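Local atomic coordinates of ABC-type branched-chain amino acid transport systems periplasmic component-like protein (Thermomonospora curvata, PDB entry 4N03), a protein that probably binds fatty acids as the substrate-binding component of an ABC transporter, palmitic acid being a bound ligand. Residues D21-G26 with K332-E337; F125-A130 with Q142-T147; L171-F176 with A225-A230. All coordinates share one frame; numbering follows the deposited sequence. Where two conformers were deposited one is given.

Overall arrangement
Interaction 1 brings residues 21-26, near the N terminus, beside 332-337, late in the chain and just after helix 309-330, and the long loop so closed takes in both other contacts. Interaction 2 closes a short loop within it, where the chain leaves edge strand 126-129 of the four-stranded parallel sheet and returns as 142-147 on its way to helix 148-161. Interaction 3 follows in series, pairing strands 170-176 and 225-229 of the seven-stranded mixed sheet. The centres of interactions 1 and 3 are about 46 Å apart, on opposite sides of the chain's centre; interaction 2 lies between, against the palmitic acid.

Interaction 1. Residues D21-G26 with K332-E337; sequences DGVKQG and KDLTRE
Lys-24 and Gln-25 pair with Asp-333 and Leu-334 in a two-stranded parallel sheet, a small surface ribbon that joins the N-terminal segment to the turn between helices 309-330 and 336-343. Its compact side is apolar. CG1 of Val-23, anti to the backbone N (chi1 173°), meets CG of Leu-334 at 3.8 Å and lies equally near CD1, while the Val-23 side chain also reaches Cys-71 and Arg-73. Lys-24 N donates an almost straight bond to Lys-332 O; the return bond from Leu-334 N to Lys-24 O is weak. At the end of the ribbon the backbones stay close, Gly-26 N donating to Leu-334 O at 2.8 Å.

The other side is looser and largely polar. The extended Lys-24 chain crosses Asp-333 with CD 3.9 Å from OD1, yet the charged atoms do not touch: a water accepts from Lys-24 NZ at 2.8 Å and donates weakly to Asp-333 OD2. Lys-332, the C-prime residue of the Schellman motif ending helix 309-330, brings CB and CD near Gly-22 O and reaches Asp-21 O by a weak bond from NZ. Asp-21 itself forms an Asx turn to Val-23 N and a salt bridge to Arg-73. Thr-335, the N-cap of helix 336-343, bonds through OG1 to Gly-338 N and, at 2.6 Å, to OD1 of Asp-333.

Interaction 2. Residues F125-A130 with Q142-T147; sequences FTIPSA and QVTGTT. With PLM (palmitic acid), chain B.
The side chains of Phe-125 and Gln-142 lie side by side, pointing the same way, with ring and amide planes 81° apart, and the aliphatic part of Gln-142 makes the contact: its CB sits at the ring edge, near the plane, 4.0 Å from CE1. The ring of His-343 also meets that of Phe-125, and Ile-320 of helix 309-330 touches it. Gln-142 bends at chi2 (63°), and its NE2 donates to Val-143 O at 2.9 Å with that oxygen close to the amide plane, while OE1 accepts from His-343. Both ends of the buried amide are thus engaged, which would fix its rotation.

A single direct hydrogen bond joins the backbones, from Gln-142 N to Thr-126 O at 3.0 Å. At the next step Pro-128 has no N-H to offer, and its ring carbon CD instead abuts Gln-142 O at 3.1 Å. CG2 of Ile-127 meets CG2 of Thr-144 at 3.8 Å, the side chains crossing at about a right angle against Ile-320.

Farther on the segments diverge and two waters bridge them. One donates to Pro-128 O and Ala-130 O and accepts from Thr-144 N; a second lies 2.8 Å from Pro-128 O and is hydrogen-bonded to Thr-144 OG1, which Trp-131 NE1 also reaches. Beyond them lies palmitic acid: Ser-129 O is 3.6 Å from its C3, and Thr-144 OG1 is 3.8 Å from CF, near the tail end. The fatty acid is also hydrogen-bonded to Tyr-84, Ser-109 and Tyr-148. Gly-145, with positive phi, passes where a CB would crowd CF. The arrangement forms part of the wall of the ligand pocket of a periplasmic binding protein, at the C-terminal end of strand 126-129.

Interaction 3. Residues L171-F176 with A225-A230; sequences LGHVYF and AILLSA
The side chains of His-173 and Leu-227 cross at about a right angle, with CB of Leu-227 over one face of the imidazole, offset toward the rim, in a CH-pi contact 3.8 Å from the centroid. The first torsion of His-173 sets CG anti to the backbone N (chi1 -165°), next to this CB. At the ring edge NE2 shares a hydrogen bond of 2.8 Å with OG of Ser-229, which is also bonded to Ser-254; Thr-188 of helix 179-195 reaches ND1 weakly.

On the other face of the sheet, Val-174 and Leu-228 lie side by side and point the same way, CG1 to CD1 at 3.7 Å, packed against helix 232-244. Where the strands end, the Phe-176 ring is laid flat over Ala-230: CA sits above its centre, 3.6 Å from the centroid, and CB is 3.5 Å from CE1. The Phe-176 side chain comes within about 6 Å of the palmitic acid, nearest atoms.

Five backbone hydrogen bonds, from Gly-172 N to Ala-225 O through Phe-176 N to Ser-229 O, keep the strands in parallel register. With helices 179-195 and 232-244 on the two faces, neighbouring parallel strands form the alternating beta-alpha core of a periplasmic binding protein domain, their C-terminal ends directed toward the ligand.

Interaction 1. Residues D21-G26 with K332-E337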
ATOM      1  N   ASP A  21      33.220  14.858   5.544  1.00 16.56           N
ATOM      2  CA  ASP A  21      32.467  16.045   5.264  1.00 16.27           C
ATOM      3  C   ASP A  21      31.772  16.607   6.519  1.00 16.10           C
ATOM      4  O   ASP A  21      30.974  17.522   6.397  1.00 17.54           O
ATOM      5  CB  ASP A  21      31.454  15.785   4.131  1.00 15.22           C
ATOM      6  CG  ASP A  21      30.480  14.692   4.456  1.00 14.59           C
ATOM      7  OD1 ASP A  21      30.581  14.007   5.519  1.00 15.70           O
ATOM      8  OD2 ASP A  21      29.581  14.516   3.604  1.00 15.11           O
ATOM      9  N   GLY A  22      32.071  16.046   7.693  1.00 15.22           N
ATOM     10  CA  GLY A  22      31.421  16.469   8.951  1.00 15.30           C
ATOM     11  C   GLY A  22      30.004  15.934   9.194  1.00 14.30           C
ATOM     12  O   GLY A  22      29.344  16.333  10.171  1.00 16.44           O
ATOM     13  N   VAL A  23      29.553  15.017   8.367  1.00 14.38           N
ATOM     14  CA  VAL A  23      28.223  14.463   8.496  1.00 13.87           C
ATOM     15  C   VAL A  23      28.268  13.252   9.411  1.00 13.08           C
ATOM     16  O   VAL A  23      29.028  12.323   9.223  1.00 14.64           O
ATOM     17  CB  VAL A  23      27.642  14.113   7.106  1.00 13.51           C
ATOM     18  CG1 VAL A  23      26.327  13.369   7.254  1.00 14.77           C
ATOM     19  CG2 VAL A  23      27.538  15.354   6.238  1.00 15.02           C
ATOM     20  N   LYS A  24      27.403  13.271  10.434  1.00 13.37           N
ATOM     21  CA  LYS A  24      27.278  12.132  11.324  0.60 13.57           C
ATOM     22  C   LYS A  24      26.682  10.934  10.582  1.00 13.02           C
ATOM     23  O   LYS A  24      25.774  11.080   9.786  1.00 14.33           O
ATOM     24  CB  LYS A  24      26.408  12.481  12.536  0.60 14.97           C
ATOM     25  CG  LYS A  24      26.983  13.531  13.472  0.60 18.41           C
ATOM     26  CD  LYS A  24      25.943  13.975  14.497  0.60 23.29           C
ATOM     27  CE  LYS A  24      26.420  15.108  15.383  0.60 27.74           C
ATOM     28  NZ  LYS A  24      25.229  15.817  15.921  0.60 33.17           N
ATOM     29  N   GLN A  25      27.260   9.762  10.825  1.00 13.58           N
ATOM     30  CA  GLN A  25      26.913   8.560  10.083  1.00 12.96           C
ATOM     31  C   GLN A  25      26.334   7.488  11.016  1.00 14.86           C
ATOM     32  O   GLN A  25      27.047   6.923  11.805  1.00 16.05           O
ATOM     33  CB  GLN A  25      28.153   8.034   9.354  1.00 14.58           C
ATOM     34  CG  GLN A  25      28.771   9.057   8.386  1.00 14.85           C
ATOM     35  CD  GLN A  25      30.046   8.624   7.666  1.00 15.15           C
ATOM     36  OE1 GLN A  25      30.359   9.228   6.649  1.00 18.06           O
ATOM     37  NE2 GLN A  25      30.776   7.683   8.159  1.00 17.49           N
ATOM     38  N   GLY A  26      25.065   7.158  10.817  1.00 14.23           N
ATOM     39  CA  GLY A  26      24.444   6.083  11.574  1.00 14.74           C
ATOM     40  C   GLY A  26      24.691   4.744  10.948  1.00 14.02           C
ATOM     41  O   GLY A  26      25.505   4.596  10.012  1.00 13.77           O
ATOM     42  N   LYS A 332      23.803  17.842   8.527  1.00 14.72           N
ATOM     43  CA  LYS A 332      24.994  17.075   8.833  0.70 16.01           C
ATOM     44  C   LYS A 332      24.741  15.909   9.776  1.00 14.28           C
ATOM     45  O   LYS A 332      25.559  15.581  10.647  1.00 16.37           O
ATOM     46  CB  LYS A 332      26.105  17.995   9.312  0.70 19.79           C
ATOM     47  CG  LYS A 332      26.531  18.966   8.229  0.70 25.28           C
ATOM     48  CD  LYS A 332      27.976  19.371   8.409  0.70 30.33           C
ATOM     49  CE  LYS A 332      28.380  20.343   7.329  0.70 30.52           C
ATOM     50  NZ  LYS A 332      28.500  19.710   5.987  0.70 30.20           N
ATOM     51  N   ASP A 333      23.615  15.239   9.532  1.00 14.12           N
ATOM     52  CA  ASP A 333      23.115  14.251  10.494  1.00 13.27           C
ATOM     53  C   ASP A 333      22.415  13.085   9.850  1.00 13.24           C
ATOM     54  O   ASP A 333      21.179  12.977   9.884  1.00 14.26           O
ATOM     55  CB  ASP A 333      22.215  14.965  11.515  1.00 13.43           C
ATOM     56  CG  ASP A 333      21.871  14.132  12.719  1.00 15.13           C
ATOM     57  OD1 ASP A 333      22.468  13.061  12.942  1.00 17.34           O
ATOM     58  OD2 ASP A 333      20.998  14.581  13.481  1.00 16.95           O
ATOM     59  N   LEU A 334      23.199  12.192   9.241  1.00 12.60           N
ATOM     60  CA  LEU A 334      22.678  10.952   8.666  1.00 11.99           C
ATOM     61  C   LEU A 334      22.676   9.826   9.695  1.00 12.89           C
ATOM     62  O   LEU A 334      23.166   8.735   9.476  1.00 14.64           O
ATOM     63  CB  LEU A 334      23.453  10.560   7.394  1.00 12.85           C
ATOM     64  CG  LEU A 334      23.292  11.448   6.163  1.00 14.56           C
ATOM     65  CD1 LEU A 334      24.239  11.003   5.052  1.00 15.99           C
ATOM     66  CD2 LEU A 334      21.874  11.353   5.660  1.00 18.22           C
ATOM     67  N   THR A 335      22.035  10.108  10.815  1.00 13.78           N
ATOM     68  CA  THR A 335      21.738   9.157  11.881  1.00 13.02           C
ATOM     69  C   THR A 335      20.273   8.863  11.827  1.00 11.23           C
ATOM     70  O   THR A 335      19.496   9.519  11.153  1.00 12.26           O
ATOM     71  CB  THR A 335      22.129   9.722  13.234  1.00 14.47           C
ATOM     72  OG1 THR A 335      21.295  10.856  13.520  1.00 14.98           O
ATOM     73  CG2 THR A 335      23.597  10.090  13.278  1.00 16.07           C
ATOM     74  N   ARG A 336      19.869   7.845  12.590  1.00 11.63           N
ATOM     75  CA  ARG A 336      18.455   7.518  12.634  1.00 11.85           C
ATOM     76  C   ARG A 336      17.614   8.645  13.251  1.00 11.02           C
ATOM     77  O   ARG A 336      16.556   8.952  12.745  1.00 11.63           O
ATOM     78  CB  ARG A 336      18.253   6.203  13.361  1.00 13.11           C
ATOM     79  CG  ARG A 336      18.773   5.081  12.456  1.00 13.85           C
ATOM     80  CD  ARG A 336      18.339   3.749  12.947  1.00 14.05           C
ATOM     81  NE  ARG A 336      18.827   2.706  12.075  1.00 12.81           N
ATOM     82  CZ  ARG A 336      19.115   1.498  12.509  1.00 12.84           C
ATOM     83  NH1 ARG A 336      18.897   1.176  13.798  1.00 14.53           N
ATOM     84  NH2 ARG A 336      19.626   0.603  11.684  1.00 13.94           N
ATOM     85  N   GLU A 337      18.139   9.327  14.271  1.00 12.10           N
ATOM     86  CA  GLU A 337      17.459  10.489  14.842  0.60 13.35           C
ATOM     87  C   GLU A 337      17.341  11.629  13.810  1.00 11.84           C
ATOM     88  O   GLU A 337      16.301  12.245  13.593  1.00 12.31           O
ATOM     89  CB  GLU A 337      18.202  10.963  16.099  0.60 16.66           C
ATOM     90  CG  GLU A 337      17.658  12.214  16.762  0.60 21.00           C
ATOM     91  CD  GLU A 337      18.461  12.623  17.986  0.60 28.16           C
ATOM     92  OE1 GLU A 337      19.175  13.644  17.902  0.60 33.55           O
ATOM     93  OE2 GLU A 337      18.380  11.932  19.022  0.60 40.25           O
TER
HETATM   94  O   HOH W   1      22.795  16.744  14.952  1.00 45.18           O

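Interaction 2. Residues F125-A130 with Q142-T147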
ATOM      1  N   PHE A 125      13.481   4.083  10.657  1.00 10.86           N
ATOM      2  CA  PHE A 125      12.482   4.666   9.791  1.00 10.68           C
ATOM      3  C   PHE A 125      12.035   3.658   8.787  1.00 10.35           C
ATOM      4  O   PHE A 125      12.870   3.139   8.027  1.00 11.15           O
ATOM      5  CB  PHE A 125      13.058   5.932   9.103  1.00 10.94           C
ATOM      6  CG  PHE A 125      12.124   6.642   8.171  1.00 11.18           C
ATOM      7  CD1 PHE A 125      10.752   6.685   8.389  1.00 11.83           C
ATOM      8  CD2 PHE A 125      12.628   7.290   7.033  1.00 12.14           C
ATOM      9  CE1 PHE A 125       9.913   7.342   7.517  1.00 12.31           C
ATOM     10  CE2 PHE A 125      11.764   7.976   6.205  1.00 13.38           C
ATOM     11  CZ  PHE A 125      10.418   7.984   6.410  1.00 13.14           C
ATOM     12  N   THR A 126      10.758   3.325   8.753  1.00  9.84           N
ATOM     13  CA  THR A 126      10.175   2.278   7.970  1.00  9.54           C
ATOM     14  C   THR A 126       8.997   2.825   7.208  1.00 10.52           C
ATOM     15  O   THR A 126       8.109   3.424   7.841  1.00 10.93           O
ATOM     16  CB  THR A 126       9.773   1.117   8.896  1.00 10.58           C
ATOM     17  OG1 THR A 126      10.891   0.654   9.635  1.00 11.20           O
ATOM     18  CG2 THR A 126       9.214  -0.013   8.125  1.00 11.34           C
ATOM     19  N   ILE A 127       8.949   2.578   5.888  1.00 10.34           N
ATOM     20  CA  ILE A 127       7.834   2.955   5.079  1.00 10.57           C
ATOM     21  C   ILE A 127       7.169   1.709   4.555  1.00 11.10           C
ATOM     22  O   ILE A 127       7.642   1.081   3.568  1.00 12.42           O
ATOM     23  CB  ILE A 127       8.207   3.877   3.897  1.00 11.09           C
ATOM     24  CG1 ILE A 127       9.042   5.058   4.338  1.00 11.35           C
ATOM     25  CG2 ILE A 127       6.960   4.299   3.129  1.00 12.58           C
ATOM     26  CD1 ILE A 127       9.653   5.867   3.203  1.00 12.18           C
ATOM     27  N   PRO A 128       6.103   1.254   5.216  1.00 10.99           N
ATOM     28  CA  PRO A 128       5.437   0.034   4.729  1.00 12.61           C
ATOM     29  C   PRO A 128       4.662   0.214   3.429  1.00 12.83           C
ATOM     30  O   PRO A 128       4.213   1.295   3.099  1.00 13.20           O
ATOM     31  CB  PRO A 128       4.435  -0.281   5.857  1.00 12.41           C
ATOM     32  CG  PRO A 128       4.868   0.518   7.025  1.00 12.89           C
ATOM     33  CD  PRO A 128       5.473   1.741   6.449  1.00 11.03           C
ATOM     34  N   SER A 129       4.544  -0.878   2.687  1.00 13.39           N
ATOM     35  CA  SER A 129       3.411  -1.057   1.714  1.00 13.81           C
ATOM     36  C   SER A 129       2.401  -1.965   2.425  1.00 11.60           C
ATOM     37  O   SER A 129       2.373  -3.188   2.342  1.00 11.59           O
ATOM     38  CB  SER A 129       3.876  -1.615   0.384  1.00 13.71           C
ATOM     39  OG  SER A 129       4.776  -0.746  -0.244  1.00 14.39           O
ATOM     40  N   ALA A 130       1.637  -1.313   3.296  1.00 10.64           N
ATOM     41  CA  ALA A 130       0.787  -1.885   4.288  1.00 10.68           C
ATOM     42  C   ALA A 130       0.024  -0.734   4.942  1.00 10.70           C
ATOM     43  O   ALA A 130       0.621   0.289   5.237  1.00 11.66           O
ATOM     44  CB  ALA A 130       1.587  -2.605   5.319  1.00 12.13           C
ATOM     45  N   GLN A 142       6.083   5.321   8.868  1.00 10.36           N
ATOM     46  CA  GLN A 142       5.159   6.160   8.111  1.00  9.84           C
ATOM     47  C   GLN A 142       4.178   5.329   7.355  1.00  9.57           C
ATOM     48  O   GLN A 142       4.529   4.730   6.324  1.00 10.82           O
ATOM     49  CB  GLN A 142       5.920   7.037   7.123  1.00 10.08           C
ATOM     50  CG  GLN A 142       4.991   7.911   6.285  1.00 10.65           C
ATOM     51  CD  GLN A 142       4.251   8.884   7.211  1.00 10.66           C
ATOM     52  OE1 GLN A 142       4.888   9.678   7.893  1.00 12.91           O
ATOM     53  NE2 GLN A 142       2.939   8.839   7.209  1.00 10.59           N
ATOM     54  N   VAL A 143       2.932   5.322   7.810  1.00  9.80           N
ATOM     55  CA  VAL A 143       1.863   4.718   7.036  1.00 10.08           C
ATOM     56  C   VAL A 143       1.452   5.741   6.008  1.00  9.81           C
ATOM     57  O   VAL A 143       1.078   6.849   6.323  1.00 10.54           O
ATOM     58  CB  VAL A 143       0.674   4.331   7.923  1.00 10.81           C
ATOM     59  CG1 VAL A 143      -0.391   3.689   7.040  1.00 11.24           C
ATOM     60  CG2 VAL A 143       1.106   3.376   9.039  1.00 11.90           C
ATOM     61  N   THR A 144       1.641   5.397   4.734  1.00  9.72           N
ATOM     62  CA  THR A 144       1.321   6.347   3.669  1.00  9.95           C
ATOM     63  C   THR A 144      -0.169   6.337   3.359  1.00  9.30           C
ATOM     64  O   THR A 144      -0.873   5.426   3.786  1.00 11.27           O
ATOM     65  CB  THR A 144       2.115   6.011   2.412  1.00 10.48           C
ATOM     66  OG1 THR A 144       1.805   4.681   2.021  1.00 11.03           O
ATOM     67  CG2 THR A 144       3.630   6.145   2.652  1.00 10.92           C
ATOM     68  N   GLY A 145      -0.672   7.328   2.671  1.00 10.41           N
ATOM     69  CA  GLY A 145      -2.036   7.300   2.196  1.00  9.87           C
ATOM     70  C   GLY A 145      -3.047   7.197   3.335  1.00  9.48           C
ATOM     71  O   GLY A 145      -2.849   7.773   4.422  1.00 10.46           O
ATOM     72  N   THR A 146      -4.141   6.527   3.027  1.00  9.11           N
ATOM     73  CA  THR A 146      -5.199   6.190   3.969  1.00  8.88           C
ATOM     74  C   THR A 146      -4.894   4.859   4.642  1.00  9.25           C
ATOM     75  O   THR A 146      -4.055   4.062   4.169  1.00  9.79           O
ATOM     76  CB  THR A 146      -6.513   6.011   3.189  1.00 10.23           C
ATOM     77  OG1 THR A 146      -6.211   5.060   2.159  1.00 10.21           O
ATOM     78  CG2 THR A 146      -7.018   7.287   2.575  1.00 10.84           C
ATOM     79  N   THR A 147      -5.593   4.581   5.733  1.00  8.80           N
ATOM     80  CA  THR A 147      -5.655   3.250   6.288  1.00  8.70           C
ATOM     81  C   THR A 147      -6.816   2.467   5.709  1.00  8.58           C
ATOM     82  O   THR A 147      -7.754   3.024   5.144  1.00  8.91           O
ATOM     83  CB  THR A 147      -5.708   3.325   7.817  1.00  9.26           C
ATOM     84  OG1 THR A 147      -6.710   4.242   8.245  1.00  9.43           O
ATOM     85  CG2 THR A 147      -4.373   3.742   8.348  1.00 10.91           C
TER
HETATM   86  C1  PLM B 601      -1.193  -6.062   3.640  1.00 10.49           C
HETATM   87  O1  PLM B 601      -1.404  -4.934   4.157  1.00 10.86           O
HETATM   88  O2  PLM B 601      -0.691  -7.037   4.240  1.00 11.00           O
HETATM   89  C2  PLM B 601      -1.397  -6.211   2.150  1.00 12.83           C
HETATM   90  C3  PLM B 601      -0.098  -5.637   1.435  1.00 15.04           C
HETATM   91  C4  PLM B 601      -0.249  -5.518  -0.064  1.00 15.32           C
HETATM   92  C5  PLM B 601       0.994  -5.041  -0.734  1.00 17.12           C
HETATM   93  C6  PLM B 601       0.954  -4.775  -2.254  1.00 17.77           C
HETATM   94  C7  PLM B 601       0.600  -3.319  -2.528  1.00 19.80           C
HETATM   95  C8  PLM B 601       0.340  -2.966  -3.966  1.00 22.46           C
HETATM   96  C9  PLM B 601       0.295  -1.481  -4.276  1.00 24.37           C
HETATM   97  CA  PLM B 601      -1.103  -0.828  -4.166  1.00 23.22           C
HETATM   98  CB  PLM B 601      -0.912   0.740  -4.212  1.00 24.01           C
HETATM   99  CC  PLM B 601      -1.615   1.431  -3.006  1.00 19.31           C
HETATM  100  CD  PLM B 601      -1.069   2.802  -2.665  1.00 17.40           C
HETATM  101  CE  PLM B 601      -1.692   3.514  -1.471  0.50 18.73           C
HETATM  102  CF  PLM B 601      -0.698   4.513  -0.857  0.50 20.51           C
HETATM  103  CG  PLM B 601      -0.684   5.880  -1.518  0.50 21.00           C
HETATM  104  O   HOH W   2       2.204   2.591   4.599  1.00 13.34           O
HETATM  105  O   HOH W   3       3.736   3.074   0.945  1.00 13.59           O

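Interaction 3. Residues L171-F176 with A225-A230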
ATOM      1  N   LEU A 171     -23.733  -6.452   3.096  1.00  9.92           N
ATOM      2  CA  LEU A 171     -22.403  -6.526   2.533  1.00 10.69           C
ATOM      3  C   LEU A 171     -21.764  -7.811   2.962  1.00 11.50           C
ATOM      4  O   LEU A 171     -21.781  -8.127   4.139  1.00 13.85           O
ATOM      5  CB  LEU A 171     -21.554  -5.349   3.078  1.00 10.64           C
ATOM      6  CG  LEU A 171     -22.159  -3.949   2.995  1.00 12.42           C
ATOM      7  CD1 LEU A 171     -21.198  -2.961   3.634  1.00 12.51           C
ATOM      8  CD2 LEU A 171     -22.422  -3.577   1.557  1.00 13.32           C
ATOM      9  N   GLY A 172     -21.151  -8.538   2.024  1.00 10.25           N
ATOM     10  CA  GLY A 172     -20.327  -9.683   2.361  1.00 10.30           C
ATOM     11  C   GLY A 172     -18.889  -9.357   2.196  1.00 10.24           C
ATOM     12  O   GLY A 172     -18.483  -9.069   1.061  1.00 14.35           O
ATOM     13  N   HIS A 173     -18.088  -9.452   3.254  1.00  9.47           N
ATOM     14  CA  HIS A 173     -16.686  -9.054   3.199  1.00  9.32           C
ATOM     15  C   HIS A 173     -15.802 -10.250   3.431  1.00  9.71           C
ATOM     16  O   HIS A 173     -15.780 -10.856   4.502  1.00 10.15           O
ATOM     17  CB  HIS A 173     -16.442  -7.959   4.237  1.00  9.55           C
ATOM     18  CG  HIS A 173     -15.153  -7.223   4.031  1.00  9.47           C
ATOM     19  ND1 HIS A 173     -14.934  -6.003   4.603  1.00 10.18           N
ATOM     20  CD2 HIS A 173     -14.033  -7.545   3.314  1.00  9.26           C
ATOM     21  CE1 HIS A 173     -13.721  -5.600   4.264  1.00  9.24           C
ATOM     22  NE2 HIS A 173     -13.155  -6.513   3.477  1.00  9.56           N
ATOM     23  N   VAL A 174     -15.089 -10.643   2.377  1.00  9.50           N
ATOM     24  CA  VAL A 174     -14.108 -11.698   2.401  1.00  9.86           C
ATOM     25  C   VAL A 174     -12.789 -11.062   2.737  1.00  9.10           C
ATOM     26  O   VAL A 174     -12.361 -10.135   2.001  1.00  9.86           O
ATOM     27  CB  VAL A 174     -14.030 -12.398   1.019  1.00 10.18           C
ATOM     28  CG1 VAL A 174     -12.931 -13.454   1.005  1.00 12.08           C
ATOM     29  CG2 VAL A 174     -15.364 -13.024   0.623  1.00 11.26           C
ATOM     30  N   TYR A 175     -12.082 -11.500   3.785  1.00  9.87           N
ATOM     31  CA  TYR A 175     -10.926 -10.733   4.253  1.00  9.31           C
ATOM     32  C   TYR A 175      -9.826 -11.617   4.752  1.00  9.52           C
ATOM     33  O   TYR A 175     -10.094 -12.602   5.504  1.00  9.77           O
ATOM     34  CB  TYR A 175     -11.407  -9.713   5.352  1.00  9.72           C
ATOM     35  CG  TYR A 175     -11.843 -10.361   6.658  1.00  9.43           C
ATOM     36  CD1 TYR A 175     -13.114 -10.877   6.832  1.00 10.28           C
ATOM     37  CD2 TYR A 175     -10.930 -10.504   7.683  1.00  9.67           C
ATOM     38  CE1 TYR A 175     -13.468 -11.530   8.035  1.00 10.82           C
ATOM     39  CE2 TYR A 175     -11.300 -11.145   8.879  1.00 10.78           C
ATOM     40  CZ  TYR A 175     -12.548 -11.663   9.032  1.00 10.88           C
ATOM     41  OH  TYR A 175     -12.868 -12.350  10.215  1.00 12.05           O
ATOM     42  N   PHE A 176      -8.575 -11.239   4.494  1.00  9.67           N
ATOM     43  CA  PHE A 176      -7.438 -11.871   5.083  1.00  9.06           C
ATOM     44  C   PHE A 176      -7.486 -11.612   6.597  1.00  9.58           C
ATOM     45  O   PHE A 176      -7.460 -10.490   7.056  1.00 10.28           O
ATOM     46  CB  PHE A 176      -6.129 -11.304   4.538  1.00  9.60           C
ATOM     47  CG  PHE A 176      -5.642 -11.799   3.196  1.00  9.54           C
ATOM     48  CD1 PHE A 176      -6.236 -12.797   2.498  1.00  9.95           C
ATOM     49  CD2 PHE A 176      -4.500 -11.233   2.669  1.00 10.44           C
ATOM     50  CE1 PHE A 176      -5.701 -13.236   1.287  1.00 10.65           C
ATOM     51  CE2 PHE A 176      -3.959 -11.639   1.453  1.00 10.91           C
ATOM     52  CZ  PHE A 176      -4.574 -12.622   0.774  1.00 10.22           C
ATOM     53  N   ALA A 225     -23.652  -6.706  -2.003  1.00 11.25           N
ATOM     54  CA  ALA A 225     -22.363  -6.248  -2.484  1.00 10.89           C
ATOM     55  C   ALA A 225     -21.341  -7.125  -1.853  1.00 11.09           C
ATOM     56  O   ALA A 225     -21.535  -7.661  -0.760  1.00 11.76           O
ATOM     57  CB  ALA A 225     -22.114  -4.777  -2.111  1.00 11.81           C
ATOM     58  N   ILE A 226     -20.220  -7.316  -2.556  1.00 10.71           N
ATOM     59  CA  ILE A 226     -19.130  -8.190  -2.133  1.00 10.49           C
ATOM     60  C   ILE A 226     -17.915  -7.329  -1.926  1.00 10.61           C
ATOM     61  O   ILE A 226     -17.492  -6.641  -2.862  1.00 11.30           O
ATOM     62  CB  ILE A 226     -18.835  -9.271  -3.192  1.00 11.09           C
ATOM     63  CG1 ILE A 226     -20.077 -10.154  -3.430  1.00 12.03           C
ATOM     64  CG2 ILE A 226     -17.635 -10.104  -2.792  1.00 13.07           C
ATOM     65  CD1 ILE A 226     -19.963 -11.035  -4.666  1.00 15.22           C
ATOM     66  N   LEU A 227     -17.290  -7.378  -0.776  1.00  9.86           N
ATOM     67  CA  LEU A 227     -16.071  -6.656  -0.449  1.00  9.30           C
ATOM     68  C   LEU A 227     -14.970  -7.670  -0.276  1.00  9.89           C
ATOM     69  O   LEU A 227     -15.201  -8.780   0.211  1.00  9.98           O
ATOM     70  CB  LEU A 227     -16.237  -5.822   0.825  1.00  9.42           C
ATOM     71  CG  LEU A 227     -16.945  -4.474   0.656  1.00 11.89           C
ATOM     72  CD1 LEU A 227     -18.278  -4.501  -0.066  1.00 13.86           C
ATOM     73  CD2 LEU A 227     -17.099  -3.836   2.032  1.00 12.81           C
ATOM     74  N   LEU A 228     -13.766  -7.294  -0.726  1.00  9.32           N
ATOM     75  CA  LEU A 228     -12.636  -8.218  -0.737  1.00  9.30           C
ATOM     76  C   LEU A 228     -11.381  -7.537  -0.263  1.00  9.39           C
ATOM     77  O   LEU A 228     -10.908  -6.591  -0.889  1.00 10.45           O
ATOM     78  CB  LEU A 228     -12.407  -8.793  -2.124  1.00 10.03           C
ATOM     79  CG  LEU A 228     -11.263  -9.798  -2.262  1.00 11.20           C
ATOM     80  CD1 LEU A 228     -11.481 -11.049  -1.419  1.00 11.23           C
ATOM     81  CD2 LEU A 228     -11.021 -10.199  -3.703  1.00 12.11           C
ATOM     82  N   SER A 229     -10.771  -8.072   0.781  1.00  8.92           N
ATOM     83  CA  SER A 229      -9.464  -7.642   1.244  1.00  8.97           C
ATOM     84  C   SER A 229      -8.542  -8.820   1.225  1.00  9.02           C
ATOM     85  O   SER A 229      -8.469  -9.634   2.131  1.00 10.29           O
ATOM     86  CB  SER A 229      -9.560  -7.014   2.633  1.00  9.86           C
ATOM     87  OG  SER A 229     -10.507  -5.964   2.654  1.00  9.96           O
ATOM     88  N   ALA A 230      -7.888  -8.959   0.070  1.00  9.31           N
ATOM     89  CA  ALA A 230      -7.037 -10.112  -0.240  1.00 10.25           C
ATOM     90  C   ALA A 230      -6.097  -9.648  -1.355  1.00 10.33           C
ATOM     91  O   ALA A 230      -5.889  -8.435  -1.536  1.00 10.72           O
ATOM     92  CB  ALA A 230      -7.892 -11.266  -0.658  1.00 10.05           C
TER